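Local coordinates for TraM protein (Plasmid R64, PDB 3WZ3), which is probably an inner-membrane component of a plasmid-borne type IVB secretion system, represented here by a periplasmic fragment, at residues A[80-83]-A[87-90]; A[98-101]-A[106-109]. One frame throughout, in Å; residues are numbered along the deposited sequence.

Interaction 1: residues A[80-83]-A[87-90]; sequences QGQM and VWFW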
ATOM      1  N   GLN A  80       5.972  -1.171  17.659  1.00  5.34           N
ATOM      2  CA  GLN A  80       5.587   0.225  17.656  1.00  5.14           C
ATOM      3  C   GLN A  80       6.513   0.956  18.592  1.00  6.71           C
ATOM      4  O   GLN A  80       7.228   0.330  19.382  1.00  9.28           O
ATOM      5  CB  GLN A  80       4.138   0.406  18.088  1.00  7.05           C
ATOM      6  CG  GLN A  80       3.821  -0.094  19.514  1.00  8.21           C
ATOM      7  CD  GLN A  80       2.366   0.146  19.854  1.00 10.08           C
ATOM      8  OE1 GLN A  80       1.853   1.242  19.643  1.00  9.56           O
ATOM      9  NE2 GLN A  80       1.674  -0.891  20.323  1.00 17.28           N
ATOM     10  N   GLY A  81       6.518   2.275  18.501  1.00  5.92           N
ATOM     11  CA  GLY A  81       7.449   3.056  19.296  1.00  6.92           C
ATOM     12  C   GLY A  81       7.484   4.475  18.812  1.00  7.82           C
ATOM     13  O   GLY A  81       6.583   4.911  18.072  1.00  6.75           O
ATOM     14  N   GLN A  82       8.503   5.218  19.223  1.00  9.54           N
ATOM     15  CA  GLN A  82       8.639   6.581  18.754  1.00  9.41           C
ATOM     16  C   GLN A  82      10.027   6.782  18.225  1.00 11.75           C
ATOM     17  O   GLN A  82      10.984   6.167  18.707  1.00 12.77           O
ATOM     18  CB  GLN A  82       8.302   7.605  19.852  1.00 10.97           C
ATOM     19  CG  GLN A  82       9.167   7.499  21.090  1.00 12.56           C
ATOM     20  CD  GLN A  82       8.739   8.463  22.187  1.00 10.21           C
ATOM     21  OE1 GLN A  82       8.120   9.476  21.913  1.00 12.41           O
ATOM     22  NE2 GLN A  82       9.074   8.140  23.431  1.00 10.20           N
HETATM   23  N   MSE A  83      10.128   7.624  17.211  1.00 15.11           N
HETATM   24  CA  MSE A  83      11.418   8.007  16.658  0.50 21.01           C
HETATM   25  C   MSE A  83      12.042   9.063  17.550  1.00 21.57           C
HETATM   26  O   MSE A  83      11.425   9.499  18.533  1.00 21.33           O
HETATM   27  CB  MSE A  83      11.241   8.536  15.235  0.50 23.29           C
HETATM   28  CG  MSE A  83      10.853   7.466  14.231  0.50 21.40           C
HETATM   29 SE   MSE A  83      10.056   8.174  12.590  0.50 37.49          SE
HETATM   30  CE  MSE A  83       8.211   8.298  13.195  0.50 13.96           C
ATOM     31  N   VAL A  87       7.725  11.274  17.449  1.00 13.43           N
ATOM     32  CA  VAL A  87       6.629  10.897  16.557  1.00 11.82           C
ATOM     33  C   VAL A  87       6.359   9.399  16.682  1.00  8.53           C
ATOM     34  O   VAL A  87       7.269   8.574  16.477  1.00 10.51           O
ATOM     35  CB  VAL A  87       6.949  11.225  15.091  1.00 11.38           C
ATOM     36  CG1 VAL A  87       5.823  10.706  14.167  1.00 12.10           C
ATOM     37  CG2 VAL A  87       7.147  12.726  14.907  1.00 16.46           C
ATOM     38  N   TRP A  88       5.127   9.056  17.040  1.00  7.98           N
ATOM     39  CA  TRP A  88       4.756   7.658  17.232  1.00  7.59           C
ATOM     40  C   TRP A  88       4.630   6.973  15.880  1.00  7.81           C
ATOM     41  O   TRP A  88       4.180   7.576  14.913  1.00  7.14           O
ATOM     42  CB  TRP A  88       3.436   7.510  18.014  1.00  7.24           C
ATOM     43  CG  TRP A  88       3.323   6.159  18.636  1.00  8.13           C
ATOM     44  CD1 TRP A  88       2.583   5.097  18.190  1.00  6.89           C
ATOM     45  CD2 TRP A  88       4.018   5.705  19.802  1.00  7.03           C
ATOM     46  NE1 TRP A  88       2.763   4.019  19.026  1.00  7.67           N
ATOM     47  CE2 TRP A  88       3.642   4.366  20.018  1.00  7.82           C
ATOM     48  CE3 TRP A  88       4.909   6.308  20.691  1.00  8.96           C
ATOM     49  CZ2 TRP A  88       4.150   3.609  21.084  1.00  7.94           C
ATOM     50  CZ3 TRP A  88       5.423   5.552  21.734  1.00  9.02           C
ATOM     51  CH2 TRP A  88       5.035   4.228  21.926  1.00  9.62           C
ATOM     52  N   PHE A  89       5.040   5.719  15.824  1.00  5.40           N
ATOM     53  CA  PHE A  89       4.907   4.906  14.612  1.00  5.53           C
ATOM     54  C   PHE A  89       4.499   3.490  14.984  1.00  5.10           C
ATOM     55  O   PHE A  89       4.687   3.027  16.128  1.00  4.93           O
ATOM     56  CB  PHE A  89       6.216   4.866  13.816  1.00  6.65           C
ATOM     57  CG  PHE A  89       7.275   4.001  14.453  1.00  6.57           C
ATOM     58  CD1 PHE A  89       7.342   2.648  14.166  1.00  8.46           C
ATOM     59  CD2 PHE A  89       8.186   4.550  15.361  1.00 10.60           C
ATOM     60  CE1 PHE A  89       8.305   1.832  14.779  1.00  9.68           C
ATOM     61  CE2 PHE A  89       9.159   3.743  15.961  1.00 10.86           C
ATOM     62  CZ  PHE A  89       9.208   2.393  15.671  1.00 11.09           C
ATOM     63  N   TRP A  90       3.939   2.803  13.992  1.00  4.96           N
ATOM     64  CA  TRP A  90       3.588   1.397  14.098  1.00  4.52           C
ATOM     65  C   TRP A  90       4.104   0.707  12.838  1.00  5.98           C
ATOM     66  O   TRP A  90       3.981   1.255  11.733  1.00  6.08           O
ATOM     67  CB  TRP A  90       2.081   1.177  14.109  1.00  4.94           C
ATOM     68  CG  TRP A  90       1.270   1.914  15.118  1.00  3.86           C
ATOM     69  CD1 TRP A  90       0.799   1.420  16.319  1.00  6.13           C
ATOM     70  CD2 TRP A  90       0.739   3.243  15.003  1.00  5.44           C
ATOM     71  NE1 TRP A  90       0.023   2.377  16.949  1.00  6.68           N
ATOM     72  CE2 TRP A  90      -0.017   3.498  16.158  1.00  5.87           C
ATOM     73  CE3 TRP A  90       0.843   4.249  14.034  1.00  6.17           C
ATOM     74  CZ2 TRP A  90      -0.677   4.696  16.364  1.00  6.54           C
ATOM     75  CZ3 TRP A  90       0.186   5.447  14.253  1.00  6.33           C
ATOM     76  CH2 TRP A  90      -0.563   5.656  15.409  1.00  7.77           C
TER
HETATM   77  O   HOH W   1      -0.559   2.318  19.860  1.00 12.65           O
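Gln80 reaches across to two tryptophans of the facing strand, and its OE1 is the meeting point. Trp88 NE1 gives OE1 a hydrogen bond of 3.0 Å that lies in the plane of the indole and meets the amide oxygen on a lone pair. Trp90 stands obliquely to the amide, its plane 43° from it, and its NE1 lies 3.4 Å from Gln80 OE1 at too poor an angle for a direct bond; a water joins them instead, donating to Gln80 OE1 at 2.7 Å and accepting from Trp90 NE1 at 3.0 Å. The amide plane of Gln80 is turned 65° from the Trp88 ring. With CG set between the backbone N and the carbonyl carbon (chi1 61°) and the chain extended beyond it, the glutamine end is carried over to the two indoles.

Gly81 lies between two rings. Its CA sits over the six-membered ring of Trp88 in a CH-pi contact, 3.8 Å from the centroid, and its backbone N lies over a face of Phe89. Opposite that glycine, Phe89 forms the hydrogen-bonded pair of the antiparallel register: Phe89 N to Gly81 O is 2.8 Å, and Gly81 N returns a bond to Phe89 O. Nearer the turn, Met83 N bonds Val87 O at 3.1 Å.

Outside this shell, Asp85 accepts a hydrogen bond from the Val87 backbone N, Gln7 takes a weak one from Gln80 NE2, and Trp88 and Trp90 pair through their backbones with strand 110-120. The contact is thus the closing end of a beta hairpin, where one amide oxygen receives both an indole N-H and a water proton, which should restrain the rotation of the Gln80 amide and point its oxygen, not its nitrogen, at the indoles.

Interaction 2: residues A[98-101]-A[106-109]; sequences MRLV and SKPE
Arg99 and Lys107 meet through one strong polar contact: Arg99 NE donates to the backbone O of Lys107 at 2.7 Å, with the oxygen at the guanidinium edge. The arginine chain runs extended from CG to NE, its CG opposite the backbone N (chi1 -170°), and the aliphatic part lies alongside the same carbonyl, CG 3.2 Å from Lys107 O. Ser106 OG lies over one face of the guanidinium and Glu109 N over the opposite one.

Backbone bonding is sparse. Lys107 N donates to Leu100 O at 2.9 Å, and Val101 and Ser106 form a single bridge. Leu100 N does not bond the other segment directly; a water links it to Pro108 O, accepting from the one and donating to the other, both at 2.9 Å. A CA-H...O contact from Glu109 CA to Met98 O continues the approach.

Van der Waals contact is modest: Leu100 CB rests on Lys107 CG at 3.8 Å, and Val101 CG1 packs against Ser106 OG at 3.7 Å. The charged ends turn to other partners, Lys107 NZ to Glu64 and Glu109 OE1 to Arg97, both as salt bridges.

Segment 106-109 is the returning arm of the loop that joins strands 88-101 and 110-120 as a beta hairpin, running back antiparallel to 98-101. On its other edge, segment 98-101 pairs with strand 67-82, and Leu100 packs on Ile57, Thr60 and Ile61 of helix 57-64.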
HETATM    1  N   MSE A  98      -2.117 -10.759  -5.306  1.00  8.48           N
HETATM    2  CA  MSE A  98      -2.573  -9.892  -6.394  1.00 10.14           C
HETATM    3  C   MSE A  98      -2.455 -10.563  -7.744  1.00  9.47           C
HETATM    4  O   MSE A  98      -1.678 -11.497  -7.929  1.00  9.43           O
HETATM    5  CB  MSE A  98      -1.830  -8.550  -6.375  1.00 13.47           C
HETATM    6  CG  MSE A  98      -0.364  -8.619  -6.718  1.00 13.02           C
HETATM    7 SE   MSE A  98       0.542  -6.864  -6.623  1.00 17.93          SE
HETATM    8  CE  MSE A  98       0.567  -6.660  -4.700  1.00 12.72           C
ATOM      9  N   ARG A  99      -3.237 -10.079  -8.694  1.00  8.78           N
ATOM     10  CA  ARG A  99      -3.293 -10.731  -9.995  1.00 12.04           C
ATOM     11  C   ARG A  99      -3.648  -9.742 -11.086  1.00 10.61           C
ATOM     12  O   ARG A  99      -4.566  -8.946 -10.921  1.00  8.98           O
ATOM     13  CB  ARG A  99      -4.328 -11.863  -9.975  1.00 11.08           C
ATOM     14  CG  ARG A  99      -4.249 -12.738 -11.221  1.00 14.23           C
ATOM     15  CD  ARG A  99      -5.225 -13.885 -11.149  1.00 15.49           C
ATOM     16  NE  ARG A  99      -4.854 -14.923 -12.106  1.00 24.07           N
ATOM     17  CZ  ARG A  99      -5.366 -16.147 -12.118  1.00 30.21           C
ATOM     18  NH1 ARG A  99      -6.271 -16.497 -11.213  1.00 31.33           N
ATOM     19  NH2 ARG A  99      -4.965 -17.018 -13.033  1.00 31.44           N
ATOM     20  N   LEU A 100      -2.923  -9.803 -12.197  1.00 10.27           N
ATOM     21  CA  LEU A 100      -3.274  -9.029 -13.386  1.00  9.93           C
ATOM     22  C   LEU A 100      -4.322  -9.796 -14.182  1.00 11.97           C
ATOM     23  O   LEU A 100      -4.114 -10.964 -14.508  1.00 14.62           O
ATOM     24  CB  LEU A 100      -2.017  -8.742 -14.214  1.00 10.37           C
ATOM     25  CG  LEU A 100      -1.078  -7.718 -13.575  1.00 11.06           C
ATOM     26  CD1 LEU A 100       0.357  -7.831 -14.121  1.00 13.27           C
ATOM     27  CD2 LEU A 100      -1.648  -6.317 -13.766  1.00 11.49           C
ATOM     28  N   VAL A 101      -5.445  -9.143 -14.457  1.00 11.24           N
ATOM     29  CA  VAL A 101      -6.590  -9.790 -15.087  1.00 14.68           C
ATOM     30  C   VAL A 101      -7.065  -9.000 -16.299  1.00 16.06           C
ATOM     31  O   VAL A 101      -7.396  -7.826 -16.191  1.00 16.02           O
ATOM     32  CB  VAL A 101      -7.750  -9.950 -14.093  1.00 16.51           C
ATOM     33  CG1 VAL A 101      -8.977 -10.544 -14.785  1.00 19.98           C
ATOM     34  CG2 VAL A 101      -7.316 -10.818 -12.919  1.00 17.63           C
ATOM     35  N   SER A 106      -5.454 -13.945 -17.993  1.00 29.11           N
ATOM     36  CA  SER A 106      -4.866 -13.376 -16.784  1.00 18.30           C
ATOM     37  C   SER A 106      -3.414 -13.810 -16.649  1.00 21.60           C
ATOM     38  O   SER A 106      -2.984 -14.779 -17.288  1.00 26.02           O
ATOM     39  CB  SER A 106      -5.624 -13.878 -15.560  1.00 20.67           C
ATOM     40  OG  SER A 106      -6.997 -13.548 -15.625  1.00 25.85           O
ATOM     41  N   LYS A 107      -2.663 -13.102 -15.808  1.00 17.06           N
ATOM     42  CA  LYS A 107      -1.353 -13.565 -15.379  1.00 16.97           C
ATOM     43  C   LYS A 107      -1.521 -14.380 -14.090  1.00 16.23           C
ATOM     44  O   LYS A 107      -2.548 -14.293 -13.401  1.00 16.42           O
ATOM     45  CB  LYS A 107      -0.402 -12.390 -15.130  1.00 20.14           C
ATOM     46  CG  LYS A 107      -0.273 -11.395 -16.282  1.00 21.21           C
ATOM     47  CD  LYS A 107       0.471 -11.958 -17.481  1.00 23.83           C
ATOM     48  CE  LYS A 107       0.563 -10.902 -18.580  1.00 25.97           C
ATOM     49  NZ  LYS A 107       1.616 -11.203 -19.605  1.00 31.39           N
ATOM     50  N   PRO A 108      -0.510 -15.188 -13.756  1.00 18.09           N
ATOM     51  CA  PRO A 108      -0.597 -15.973 -12.524  1.00 16.63           C
ATOM     52  C   PRO A 108      -0.671 -15.072 -11.291  1.00 17.17           C
ATOM     53  O   PRO A 108      -0.056 -13.994 -11.252  1.00 16.38           O
ATOM     54  CB  PRO A 108       0.712 -16.760 -12.528  1.00 18.57           C
ATOM     55  CG  PRO A 108       1.099 -16.832 -13.966  1.00 19.41           C
ATOM     56  CD  PRO A 108       0.702 -15.507 -14.528  1.00 19.03           C
ATOM     57  N   GLU A 109      -1.427 -15.510 -10.295  1.00 13.61           N
ATOM     58  CA  GLU A 109      -1.462 -14.778  -9.032  1.00 15.39           C
ATOM     59  C   GLU A 109      -0.069 -14.738  -8.405  1.00 15.13           C
ATOM     60  O   GLU A 109       0.717 -15.695  -8.523  1.00 17.35           O
ATOM     61  CB  GLU A 109      -2.443 -15.439  -8.080  1.00 14.83           C
ATOM     62  CG  GLU A 109      -2.639 -14.699  -6.778  1.00 19.11           C
ATOM     63  CD  GLU A 109      -3.603 -15.418  -5.868  1.00 21.60           C
ATOM     64  OE1 GLU A 109      -4.742 -14.937  -5.709  1.00 24.41           O
ATOM     65  OE2 GLU A 109      -3.217 -16.474  -5.322  1.00 30.97           O
TER
HETATM   66  O   HOH W   2      -0.433 -11.212 -11.911  1.00 13.44           O

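Interactions 1 and 2 lie at the two ends of strand 88-101, on opposite sides of the chain's centre; their centres are about 35 Å apart and their nearest atoms about 19 Å, so they do not touch. Interaction 1 joins this strand to 67-82 at one hairpin turn, whereas interaction 2 brings it to the loop that enters strand 110-120, the neighbour on its other edge. Together they mark the successive connections of an antiparallel four-stranded sheet, consistent with the NTF2 clan to which the family belongs. In each, a water bridges the two segments, between side chains in 80-83/87-90 and between backbone atoms in 98-101/106-109.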